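Local coordinates for protein soluble lytic transglycosylase B3 (PDB 5ANZ) that probably cleaves peptidoglycan as a lytic transglycosylase in the turnover of the bacterial cell wall, and carries a bound calcium ion, at residues A[76-81]-A[163-168]; A[101-106]-A[333-338]; A[257-262]-A[301-306]; A[370-375]-A[391-396]. All coordinates share one frame; numbering follows the deposited sequence.

Overall arrangement
Interactions 1, 2 and 3 belong to the transglycosylase SLT domain and interaction 4 to the putative peptidoglycan-binding domain, so both modules are sampled. Along the chain, interactions 1 and 2 cross, interaction 3 is nested inside the loop that interaction 2 closes, and interaction 4 follows last. Interactions 1 and 3 are on opposite sides of the chain's centre, 44 Å apart between centres. Interactions 2 and 3 are 20 Å apart and touch through L334 and P306, which links helix 330-343 to the loop following strand 300-304. Interactions 3 and 4 come within about 6 Å at their nearest atoms, bringing helix 388-401 near the end of strand 300-304 without contact.

Interaction 1: A[76-81]-A[163-168]; sequences VQPDPA and LAYEGR
P78 is met by two neighbours from the end of helix 156-166, Y165 and E166, with no hydrogen bond across the contact. Its CG lies 4.0 Å from Y165 CD2 and 4.1 Å from Y165 CE2, so the CG corner of the pyrrolidine ring comes obliquely to the CD2-CE2 bond of the phenol. The E166 carboxylate approaches the same proline, with OE2 3.4 Å from P78 CB. This is a carbon-to-oxygen contact, and the two side chains run roughly at right angles. E166 has CG between the backbone N and the carbonyl carbon (chi1 54°), and the chain then extends straight, which carries the carboxylate over to P78. Only 87 Å² is buried in total, consistent with a small surface contact.

The next shell holds both partners in place. The phenol oxygen of Y165 is hydrogen-bonded to Q46 O, and F48 stands edge-to-face with its ring while also touching P78. R158 donates from NE to Q77 O and from NH2 to P78 O, and T162 OG1 pairs with D79 N. D79 is the N-cap of the following helix: its OD1 accepts from A81 N at 3.0 Å, with an N-H...O angle of 142° and the donor 48° out of the carboxylate plane.

P78 thus sits in the connection leading into helix 80-87. That helix meets helix 156-166 through V82 and D86, which touch L163, and V83, which touches E166, while helix 48-61 packs against both P78 and A164 in this helical part of the SLT domain.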
loop_
_atom_site.group_PDB
_atom_site.type_symbol
_atom_site.label_atom_id
_atom_site.label_comp_id
_atom_site.label_asym_id
_atom_site.label_seq_id
_atom_site.Cartn_x
_atom_site.Cartn_y
_atom_site.Cartn_z
ATOM N N VAL A 76 27.150 -13.914 -3.935
ATOM C CA VAL A 76 26.478 -12.697 -3.494
ATOM C C VAL A 76 27.440 -11.606 -3.008
ATOM O O VAL A 76 28.352 -11.856 -2.211
ATOM C CB VAL A 76 25.468 -13.002 -2.377
ATOM C CG1 VAL A 76 24.921 -11.717 -1.795
ATOM C CG2 VAL A 76 24.360 -13.893 -2.916
ATOM N N GLN A 77 27.225 -10.397 -3.519
ATOM C CA GLN A 77 27.974 -9.207 -3.130
ATOM C C GLN A 77 26.954 -8.089 -2.915
ATOM O O GLN A 77 25.803 -8.231 -3.314
ATOM C CB GLN A 77 28.988 -8.807 -4.207
ATOM C CG GLN A 77 30.203 -9.719 -4.325
ATOM C CD GLN A 77 31.133 -9.601 -3.135
ATOM O OE1 GLN A 77 31.278 -10.539 -2.352
ATOM N NE2 GLN A 77 31.776 -8.445 -2.994
ATOM N N PRO A 78 27.367 -6.968 -2.300
ATOM C CA PRO A 78 26.370 -5.895 -2.169
ATOM C C PRO A 78 25.859 -5.396 -3.521
ATOM O O PRO A 78 26.575 -5.451 -4.521
ATOM C CB PRO A 78 27.140 -4.794 -1.432
ATOM C CG PRO A 78 28.185 -5.538 -0.662
ATOM C CD PRO A 78 28.613 -6.651 -1.575
ATOM N N ASP A 79 24.616 -4.927 -3.536
ATOM C CA ASP A 79 24.001 -4.378 -4.741
ATOM C C ASP A 79 23.811 -2.858 -4.597
ATOM O O ASP A 79 22.940 -2.412 -3.852
ATOM C CB ASP A 79 22.656 -5.050 -5.004
ATOM C CG ASP A 79 22.046 -4.618 -6.313
ATOM O OD1 ASP A 79 22.584 -3.654 -6.922
ATOM O OD2 ASP A 79 21.049 -5.241 -6.740
ATOM N N PRO A 80 24.613 -2.062 -5.320
ATOM C CA PRO A 80 24.536 -0.602 -5.158
ATOM C C PRO A 80 23.169 -0.041 -5.532
ATOM O O PRO A 80 22.780 1.011 -5.017
ATOM C CB PRO A 80 25.618 -0.083 -6.113
ATOM C CG PRO A 80 26.564 -1.222 -6.268
ATOM C CD PRO A 80 25.706 -2.457 -6.224
ATOM N N ALA A 81 22.453 -0.739 -6.408
ATOM C CA ALA A 81 21.114 -0.335 -6.809
ATOM C C ALA A 81 20.170 -0.395 -5.615
ATOM O O ALA A 81 19.291 0.452 -5.455
ATOM C CB ALA A 81 20.603 -1.221 -7.943
ATOM N N LEU A 163 21.053 -4.515 2.357
ATOM C CA LEU A 163 20.450 -3.610 3.350
ATOM C C LEU A 163 20.921 -3.908 4.775
ATOM O O LEU A 163 21.113 -2.993 5.575
ATOM C CB LEU A 163 18.928 -3.701 3.278
ATOM C CG LEU A 163 18.310 -3.246 1.960
ATOM C CD1 LEU A 163 16.817 -3.497 1.985
ATOM C CD2 LEU A 163 18.584 -1.769 1.726
ATOM N N ALA A 164 21.099 -5.187 5.098
ATOM C CA ALA A 164 21.617 -5.554 6.416
ATOM C C ALA A 164 23.029 -5.007 6.613
ATOM O O ALA A 164 23.375 -4.479 7.679
ATOM C CB ALA A 164 21.599 -7.069 6.591
ATOM N N TYR A 165 23.845 -5.142 5.574
ATOM C CA TYR A 165 25.239 -4.713 5.621
ATOM C C TYR A 165 25.400 -3.196 5.686
ATOM O O TYR A 165 26.156 -2.686 6.508
ATOM C CB TYR A 165 25.990 -5.262 4.404
ATOM C CG TYR A 165 27.406 -4.737 4.226
ATOM C CD1 TYR A 165 28.370 -4.906 5.214
ATOM C CD2 TYR A 165 27.786 -4.101 3.049
ATOM C CE1 TYR A 165 29.665 -4.442 5.041
ATOM C CE2 TYR A 165 29.078 -3.635 2.865
ATOM C CZ TYR A 165 30.016 -3.808 3.865
ATOM O OH TYR A 165 31.305 -3.343 3.691
ATOM N N GLU A 166 24.693 -2.472 4.824
ATOM C CA GLU A 166 24.901 -1.027 4.742
ATOM C C GLU A 166 23.627 -0.216 4.516
ATOM O O GLU A 166 23.692 0.918 4.052
ATOM C CB GLU A 166 25.904 -0.721 3.629
ATOM C CG GLU A 166 25.529 -1.315 2.281
ATOM C CD GLU A 166 26.583 -1.067 1.215
ATOM O OE1 GLU A 166 27.252 -0.014 1.266
ATOM O OE2 GLU A 166 26.744 -1.930 0.325
ATOM N N GLY A 167 22.474 -0.792 4.844
ATOM C CA GLY A 167 21.202 -0.104 4.682
ATOM C C GLY A 167 20.860 0.811 5.842
ATOM O O GLY A 167 21.507 0.780 6.886
ATOM N N ARG A 168 19.836 1.636 5.655
ATOM C CA ARG A 168 19.414 2.575 6.693
ATOM C C ARG A 168 18.563 1.886 7.755
ATOM O O ARG A 168 18.411 2.394 8.871
ATOM C CB ARG A 168 18.629 3.742 6.083
ATOM C CG ARG A 168 19.470 4.711 5.279
ATOM C CD ARG A 168 18.657 5.929 4.880
ATOM N NE ARG A 168 19.466 6.909 4.162
ATOM C CZ ARG A 168 20.287 7.775 4.747
ATOM N NH1 ARG A 168 20.417 7.782 6.068
ATOM N NH2 ARG A 168 20.984 8.632 4.012
#

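Interaction 2: A[101-106]-A[333-338]; sequences EGALDP and ALAVGL
Helix-to-helix packing in the lysozyme-like SLT domain brings A103, at the end of helix 96-103, against A335 of helix 330-343, and L104, the next residue, against L338, three residues after A335. The alanines permit a close approach: their CA atoms are 6.2 Å apart and A103 CB lies 3.7 Å from A335 CB, methyl against methyl. Three of the four touching residues are buried, and together the segments bury 160 Å². No hydrogen bond crosses the interface, so its cohesion is apolar.

M143 of helix 134-145 touches both alanines, and Y99 and L100 of helix 96-103 also lie on A335, which makes this a junction of three helices. The contact is some distance from the sugar-binding residue Y326, whose side chain is about 11 Å from that of A335.

L104 is the first residue to leave helical geometry, and R108 NH1 donates to A103 O at the C-terminal end of helix 96-103. With CG anti to the carbonyl carbon (chi1 -54°), the isobutyl group of L104 extends toward helix 330-343 and meets L338 obliquely. L338 has the same first rotamer, and its CB and CD1 face the L104 methyl: L104 CD1 is 3.8 Å from L338 CB and 4.0 Å from L338 CD1. The other branch also lies against backbone, L104 CD2 being 3.9 Å from the carbonyl oxygen A335 O.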
loop_
_atom_site.group_PDB
_atom_site.type_symbol
_atom_site.label_atom_id
_atom_site.label_comp_id
_atom_site.label_asym_id
_atom_site.label_seq_id
_atom_site.Cartn_x
_atom_site.Cartn_y
_atom_site.Cartn_z
ATOM N N GLU A 101 -4.545 7.433 -12.615
ATOM C CA GLU A 101 -4.659 7.292 -14.064
ATOM C C GLU A 101 -3.752 6.163 -14.549
ATOM O O GLU A 101 -4.116 5.405 -15.450
ATOM C CB GLU A 101 -4.309 8.602 -14.776
ATOM C CG GLU A 101 -4.726 8.649 -16.232
ATOM C CD GLU A 101 -4.311 9.936 -16.919
ATOM O OE1 GLU A 101 -3.214 10.452 -16.616
ATOM O OE2 GLU A 101 -5.086 10.434 -17.761
ATOM N N GLY A 102 -2.573 6.056 -13.940
ATOM C CA GLY A 102 -1.650 4.970 -14.232
ATOM C C GLY A 102 -2.133 3.626 -13.699
ATOM O O GLY A 102 -2.089 2.610 -14.402
ATOM N N ALA A 103 -2.588 3.611 -12.449
ATOM C CA ALA A 103 -3.077 2.377 -11.826
ATOM C C ALA A 103 -4.280 1.782 -12.565
ATOM O O ALA A 103 -4.407 0.557 -12.695
ATOM C CB ALA A 103 -3.444 2.640 -10.357
ATOM N N LEU A 104 -5.154 2.661 -13.050
ATOM C CA LEU A 104 -6.408 2.250 -13.686
ATOM C C LEU A 104 -6.296 2.268 -15.207
ATOM O O LEU A 104 -7.314 2.348 -15.906
ATOM C CB LEU A 104 -7.552 3.155 -13.228
ATOM C CG LEU A 104 -7.680 3.220 -11.698
ATOM C CD1 LEU A 104 -8.740 4.231 -11.280
ATOM C CD2 LEU A 104 -8.015 1.836 -11.172
ATOM N N ASP A 105 -5.068 2.191 -15.711
ATOM C CA ASP A 105 -4.869 2.174 -17.163
ATOM C C ASP A 105 -5.734 1.073 -17.758
ATOM O O ASP A 105 -5.757 -0.045 -17.232
ATOM C CB ASP A 105 -3.405 1.945 -17.517
ATOM C CG ASP A 105 -3.121 2.181 -18.984
ATOM O OD1 ASP A 105 -3.532 1.342 -19.814
ATOM O OD2 ASP A 105 -2.484 3.205 -19.314
ATOM N N PRO A 106 -6.457 1.375 -18.848
ATOM C CA PRO A 106 -7.310 0.356 -19.474
ATOM C C PRO A 106 -6.554 -0.942 -19.761
ATOM O O PRO A 106 -7.135 -2.008 -19.766
ATOM C CB PRO A 106 -7.759 1.027 -20.783
ATOM C CG PRO A 106 -7.702 2.485 -20.483
ATOM C CD PRO A 106 -6.539 2.674 -19.542
ATOM N N ALA A 333 -4.731 2.163 -1.691
ATOM C CA ALA A 333 -5.955 1.441 -1.363
ATOM C C ALA A 333 -7.115 1.938 -2.222
ATOM O O ALA A 333 -7.946 1.142 -2.650
ATOM C CB ALA A 333 -6.274 1.563 0.135
ATOM N N LEU A 334 -7.140 3.236 -2.531
ATOM C CA LEU A 334 -8.162 3.752 -3.447
ATOM C C LEU A 334 -8.004 3.122 -4.836
ATOM O O LEU A 334 -9.004 2.699 -5.454
ATOM C CB LEU A 334 -8.078 5.283 -3.520
ATOM C CG LEU A 334 -9.132 5.985 -4.372
ATOM C CD1 LEU A 334 -10.537 5.611 -3.940
ATOM C CD2 LEU A 334 -8.910 7.494 -4.237
ATOM N N ALA A 335 -6.754 3.009 -5.299
ATOM C CA ALA A 335 -6.474 2.386 -6.601
ATOM C C ALA A 335 -6.944 0.943 -6.621
ATOM O O ALA A 335 -7.571 0.499 -7.584
ATOM C CB ALA A 335 -4.985 2.450 -6.946
ATOM N N VAL A 336 -6.614 0.186 -5.575
ATOM C CA VAL A 336 -7.091 -1.194 -5.511
ATOM C C VAL A 336 -8.611 -1.295 -5.595
ATOM O O VAL A 336 -9.141 -2.099 -6.347
ATOM C CB VAL A 336 -6.604 -1.881 -4.223
ATOM C CG1 VAL A 336 -7.285 -3.228 -4.042
ATOM C CG2 VAL A 336 -5.096 -2.057 -4.290
ATOM N N GLY A 337 -9.319 -0.485 -4.817
ATOM C CA GLY A 337 -10.774 -0.542 -4.835
ATOM C C GLY A 337 -11.357 -0.188 -6.194
ATOM O O GLY A 337 -12.242 -0.873 -6.707
ATOM N N LEU A 338 -10.857 0.900 -6.773
ATOM C CA LEU A 338 -11.337 1.315 -8.101
ATOM C C LEU A 338 -10.954 0.326 -9.206
ATOM O O LEU A 338 -11.702 0.137 -10.167
ATOM C CB LEU A 338 -10.808 2.707 -8.460
ATOM C CG LEU A 338 -11.331 3.859 -7.595
ATOM C CD1 LEU A 338 -10.526 5.120 -7.869
ATOM C CD2 LEU A 338 -12.832 4.103 -7.848
#

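Interaction 3: A[257-262]-A[301-306]; sequences VRLPAG and ASLLLP
L259 meets L303 and L305 through methyl branches alone, with no ring or amide across the contact; the flat groups stand outside it, where W279 and F263 both touch the side chain of L303. The setting is the five-stranded antiparallel sheet of the SLT domain, in which strand 300-304 and strand 254-258 are not neighbours but are separated by strand 313-316. The contact therefore spans the intervening strand. A313 touches V257, L259 and L305, and its small side chain probably leaves room for the two leucines to meet.

The bonding agrees with this order. V257 pairs through its backbone with A313, while L304 pairs with F314, and no hydrogen bond runs directly between the two segments. L259 lies just past the weakly bonded end of its strand and L305 just past the end of strand 300-304, whereas L303 still belongs to that strand. The contact buries 122 Å², with one of the three touching residues fully buried.

L303 and L305 begin by pointing across the line to L259, but their ends bend nearer to it. In L259, chi1 of -61° with an extended chi2 (180°) puts CD1 at the far end. That single methyl serves the pair: L259 CD1 is 4.2 Å from L303 CD2, and where the L259 and L305 side chains cross at a slant, L259 CD1 is 3.9 Å from L305 CD2.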
loop_
_atom_site.group_PDB
_atom_site.type_symbol
_atom_site.label_atom_id
_atom_site.label_comp_id
_atom_site.label_asym_id
_atom_site.label_seq_id
_atom_site.Cartn_x
_atom_site.Cartn_y
_atom_site.Cartn_z
ATOM N N VAL A 257 -18.900 9.877 -2.953
ATOM C CA VAL A 257 -20.040 10.592 -2.405
ATOM C C VAL A 257 -19.997 12.054 -2.807
ATOM O O VAL A 257 -18.998 12.534 -3.334
ATOM C CB VAL A 257 -20.104 10.501 -0.874
ATOM C CG1 VAL A 257 -20.264 9.041 -0.441
ATOM C CG2 VAL A 257 -18.845 11.132 -0.243
ATOM N N ARG A 258 -21.103 12.745 -2.565
ATOM C CA ARG A 258 -21.173 14.182 -2.768
ATOM C C ARG A 258 -21.303 14.875 -1.414
ATOM O O ARG A 258 -22.168 14.524 -0.618
ATOM C CB ARG A 258 -22.362 14.543 -3.669
ATOM C CG ARG A 258 -22.592 16.031 -3.831
ATOM C CD ARG A 258 -23.936 16.315 -4.501
ATOM N NE ARG A 258 -24.005 15.789 -5.862
ATOM C CZ ARG A 258 -25.099 15.817 -6.620
ATOM N NH1 ARG A 258 -26.224 16.340 -6.148
ATOM N NH2 ARG A 258 -25.071 15.318 -7.849
ATOM N N LEU A 259 -20.439 15.852 -1.159
ATOM C CA LEU A 259 -20.504 16.613 0.090
ATOM C C LEU A 259 -21.365 17.860 -0.049
ATOM O O LEU A 259 -21.376 18.496 -1.101
ATOM C CB LEU A 259 -19.107 17.016 0.544
ATOM C CG LEU A 259 -18.196 15.822 0.825
ATOM C CD1 LEU A 259 -16.816 16.258 1.283
ATOM C CD2 LEU A 259 -18.857 14.917 1.862
ATOM N N PRO A 260 -22.085 18.212 1.024
ATOM C CA PRO A 260 -22.891 19.437 1.068
ATOM C C PRO A 260 -22.046 20.700 1.190
ATOM O O PRO A 260 -20.836 20.635 1.423
ATOM C CB PRO A 260 -23.743 19.243 2.320
ATOM C CG PRO A 260 -22.903 18.396 3.195
ATOM C CD PRO A 260 -22.243 17.419 2.254
ATOM N N ALA A 261 -22.699 21.846 1.033
ATOM C CA ALA A 261 -22.037 23.134 1.173
ATOM C C ALA A 261 -21.642 23.374 2.626
ATOM O O ALA A 261 -22.342 22.944 3.544
ATOM C CB ALA A 261 -22.943 24.252 0.671
ATOM N N GLY A 262 -20.513 24.051 2.826
ATOM C CA GLY A 262 -20.036 24.382 4.157
ATOM C C GLY A 262 -19.793 23.167 5.032
ATOM O O GLY A 262 -19.968 23.219 6.249
ATOM N N ALA A 301 -17.731 4.075 8.608
ATOM C CA ALA A 301 -16.988 4.574 7.452
ATOM C C ALA A 301 -16.244 5.860 7.777
ATOM O O ALA A 301 -16.636 6.599 8.675
ATOM C CB ALA A 301 -17.937 4.785 6.267
ATOM N N SER A 302 -15.176 6.122 7.030
ATOM C CA SER A 302 -14.398 7.352 7.129
ATOM C C SER A 302 -14.487 8.112 5.819
ATOM O O SER A 302 -14.690 7.504 4.764
ATOM C CB SER A 302 -12.927 7.060 7.444
ATOM O OG SER A 302 -12.801 6.368 8.672
ATOM N N LEU A 303 -14.320 9.430 5.899
ATOM C CA LEU A 303 -14.322 10.297 4.720
ATOM C C LEU A 303 -12.910 10.507 4.174
ATOM O O LEU A 303 -12.011 10.958 4.895
ATOM C CB LEU A 303 -14.959 11.646 5.057
ATOM C CG LEU A 303 -14.804 12.740 4.002
ATOM C CD1 LEU A 303 -15.559 12.368 2.748
ATOM C CD2 LEU A 303 -15.305 14.071 4.563
ATOM N N LEU A 304 -12.719 10.161 2.900
ATOM C CA LEU A 304 -11.446 10.361 2.224
ATOM C C LEU A 304 -11.532 11.451 1.145
ATOM O O LEU A 304 -12.403 11.403 0.271
ATOM C CB LEU A 304 -10.985 9.043 1.604
ATOM C CG LEU A 304 -9.670 8.983 0.832
ATOM C CD1 LEU A 304 -8.467 9.114 1.751
ATOM C CD2 LEU A 304 -9.621 7.675 0.064
ATOM N N LEU A 305 -10.635 12.433 1.225
ATOM C CA LEU A 305 -10.547 13.504 0.230
ATOM C C LEU A 305 -9.147 13.551 -0.384
ATOM O O LEU A 305 -8.316 14.347 0.055
ATOM C CB LEU A 305 -10.851 14.869 0.853
ATOM C CG LEU A 305 -12.260 15.247 1.295
ATOM C CD1 LEU A 305 -12.224 16.552 2.079
ATOM C CD2 LEU A 305 -13.159 15.388 0.080
ATOM N N PRO A 306 -8.887 12.720 -1.401
ATOM C CA PRO A 306 -7.508 12.563 -1.884
ATOM C C PRO A 306 -6.881 13.850 -2.448
ATOM O O PRO A 306 -5.653 13.956 -2.463
ATOM C CB PRO A 306 -7.628 11.492 -2.978
ATOM C CG PRO A 306 -9.078 11.409 -3.315
ATOM C CD PRO A 306 -9.844 11.852 -2.107
#

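Interaction 4: A[370-375]-A[391-396]; sequences RQLAAR and RKAIRA
L372 projects from helix 362-374 of the putative peptidoglycan-binding domain into helix 388-401, where it meets A393 and I394. Its CB starts toward the partner helix, and CG is placed anti to the carbonyl carbon (chi1 -72°), so that both terminal methyls reach the other segment. CD1 is the apolar branch: L372 CD1 approaches A393 CB at 4.1 Å and I394 CG1 at 3.9 Å, touching two successive residues of the helix. The nearest CA atoms, those of L372 and A393, are 6.8 Å apart, a close helix pairing probably helped by the small side chain of A393.

I394 begins by pointing away from helix 362-374. Because its CG1 is anti to the carbonyl carbon, that branch swings back far enough to meet the leucine, and the two side chains cross obliquely. Beyond it, I394 packs on P409 and on L413 of helix 411-417, while L372 also touches C397. All three touching residues are buried, which is consistent with this being part of the three-helix core of the domain.

Polar links lie farther out. R375, just past the end of helix 362-374, is salt-bridged to E400 of helix 388-401, and R391 and R395 both reach E269, tying helix 388-401 to the region next to the SLT sheet. In the core itself, the second branch of the leucine lies against backbone, with L372 CD2 3.8 Å from A393 O.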
loop_
_atom_site.group_PDB
_atom_site.type_symbol
_atom_site.label_atom_id
_atom_site.label_comp_id
_atom_site.label_asym_id
_atom_site.label_seq_id
_atom_site.Cartn_x
_atom_site.Cartn_y
_atom_site.Cartn_z
ATOM N N ARG A 370 7.841 23.884 8.867
ATOM C CA ARG A 370 8.585 24.925 9.577
ATOM C C ARG A 370 7.792 26.237 9.624
ATOM O O ARG A 370 7.817 26.958 10.633
ATOM C CB ARG A 370 9.959 25.139 8.931
ATOM C CG ARG A 370 10.921 23.978 9.134
ATOM C CD ARG A 370 12.282 24.279 8.519
ATOM N NE ARG A 370 13.251 23.214 8.755
ATOM C CZ ARG A 370 14.260 22.931 7.939
ATOM N NH1 ARG A 370 14.436 23.637 6.829
ATOM N NH2 ARG A 370 15.100 21.947 8.231
ATOM N N GLN A 371 7.074 26.539 8.547
ATOM C CA GLN A 371 6.284 27.769 8.483
ATOM C C GLN A 371 5.072 27.692 9.403
ATOM O O GLN A 371 4.694 28.687 10.031
ATOM C CB GLN A 371 5.835 28.053 7.045
ATOM C CG GLN A 371 6.911 28.687 6.174
ATOM C CD GLN A 371 7.095 30.155 6.483
ATOM O OE1 GLN A 371 6.501 31.016 5.834
ATOM N NE2 GLN A 371 7.907 30.450 7.492
ATOM N N LEU A 372 4.469 26.509 9.485
ATOM C CA LEU A 372 3.334 26.300 10.382
ATOM C C LEU A 372 3.768 26.516 11.827
ATOM O O LEU A 372 3.104 27.235 12.589
ATOM C CB LEU A 372 2.751 24.891 10.206
ATOM C CG LEU A 372 1.982 24.616 8.914
ATOM C CD1 LEU A 372 1.846 23.122 8.681
ATOM C CD2 LEU A 372 0.609 25.292 8.959
ATOM N N ALA A 373 4.883 25.895 12.203
ATOM C CA ALA A 373 5.378 26.009 13.570
ATOM C C ALA A 373 5.695 27.465 13.883
ATOM O O ALA A 373 5.469 27.940 15.001
ATOM C CB ALA A 373 6.604 25.131 13.776
ATOM N N ALA A 374 6.194 28.180 12.883
ATOM C CA ALA A 374 6.575 29.581 13.066
ATOM C C ALA A 374 5.381 30.491 13.330
ATOM O O ALA A 374 5.523 31.553 13.930
ATOM C CB ALA A 374 7.343 30.074 11.854
ATOM N N ARG A 375 4.204 30.079 12.873
ATOM C CA ARG A 375 2.996 30.858 13.122
ATOM C C ARG A 375 2.218 30.315 14.315
ATOM O O ARG A 375 1.099 30.754 14.590
ATOM C CB ARG A 375 2.111 30.877 11.877
ATOM C CG ARG A 375 2.704 31.672 10.725
ATOM C CD ARG A 375 1.748 31.708 9.549
ATOM N NE ARG A 375 0.412 32.144 9.950
ATOM C CZ ARG A 375 0.023 33.413 9.985
ATOM N NH1 ARG A 375 0.869 34.379 9.644
ATOM N NH2 ARG A 375 -1.211 33.720 10.362
ATOM N N ARG A 391 -1.555 17.510 9.596
ATOM C CA ARG A 391 -2.871 17.842 9.070
ATOM C C ARG A 391 -3.636 18.693 10.081
ATOM O O ARG A 391 -4.368 19.613 9.715
ATOM C CB ARG A 391 -3.655 16.568 8.715
ATOM C CG ARG A 391 -3.123 15.877 7.463
ATOM C CD ARG A 391 -4.079 14.817 6.941
ATOM N NE ARG A 391 -4.267 13.738 7.905
ATOM C CZ ARG A 391 -3.507 12.650 7.966
ATOM N NH1 ARG A 391 -2.501 12.487 7.113
ATOM N NH2 ARG A 391 -3.755 11.721 8.881
ATOM N N LYS A 392 -3.440 18.391 11.356
ATOM C CA LYS A 392 -4.053 19.161 12.427
ATOM C C LYS A 392 -3.600 20.619 12.352
ATOM O O LYS A 392 -4.406 21.554 12.436
ATOM C CB LYS A 392 -3.688 18.548 13.781
ATOM C CG LYS A 392 -4.608 18.924 14.916
ATOM C CD LYS A 392 -4.254 18.139 16.172
ATOM C CE LYS A 392 -5.208 18.465 17.308
ATOM N NZ LYS A 392 -6.615 18.105 16.967
ATOM N N ALA A 393 -2.294 20.800 12.182
ATOM C CA ALA A 393 -1.701 22.123 12.097
ATOM C C ALA A 393 -2.170 22.832 10.845
ATOM O O ALA A 393 -2.450 24.027 10.857
ATOM C CB ALA A 393 -0.192 22.019 12.105
ATOM N N ILE A 394 -2.236 22.086 9.749
ATOM C CA ILE A 394 -2.707 22.649 8.500
ATOM C C ILE A 394 -4.139 23.157 8.658
ATOM O O ILE A 394 -4.442 24.278 8.256
ATOM C CB ILE A 394 -2.617 21.621 7.359
ATOM C CG1 ILE A 394 -1.151 21.339 7.047
ATOM C CG2 ILE A 394 -3.333 22.125 6.114
ATOM C CD1 ILE A 394 -0.956 20.163 6.125
ATOM N N ARG A 395 -5.007 22.348 9.259
ATOM C CA ARG A 395 -6.403 22.746 9.438
ATOM C C ARG A 395 -6.530 24.014 10.286
ATOM O O ARG A 395 -7.362 24.877 9.998
ATOM C CB ARG A 395 -7.207 21.613 10.069
ATOM C CG ARG A 395 -7.331 20.408 9.173
ATOM C CD ARG A 395 -8.402 19.466 9.697
ATOM N NE ARG A 395 -8.850 18.556 8.652
ATOM C CZ ARG A 395 -8.411 17.313 8.502
ATOM N NH1 ARG A 395 -7.511 16.819 9.345
ATOM N NH2 ARG A 395 -8.887 16.566 7.510
ATOM N N ALA A 396 -5.710 24.138 11.324
ATOM C CA ALA A 396 -5.767 25.337 12.166
ATOM C C ALA A 396 -5.349 26.567 11.359
ATOM O O ALA A 396 -5.921 27.653 11.498
ATOM C CB ALA A 396 -4.878 25.185 13.388
#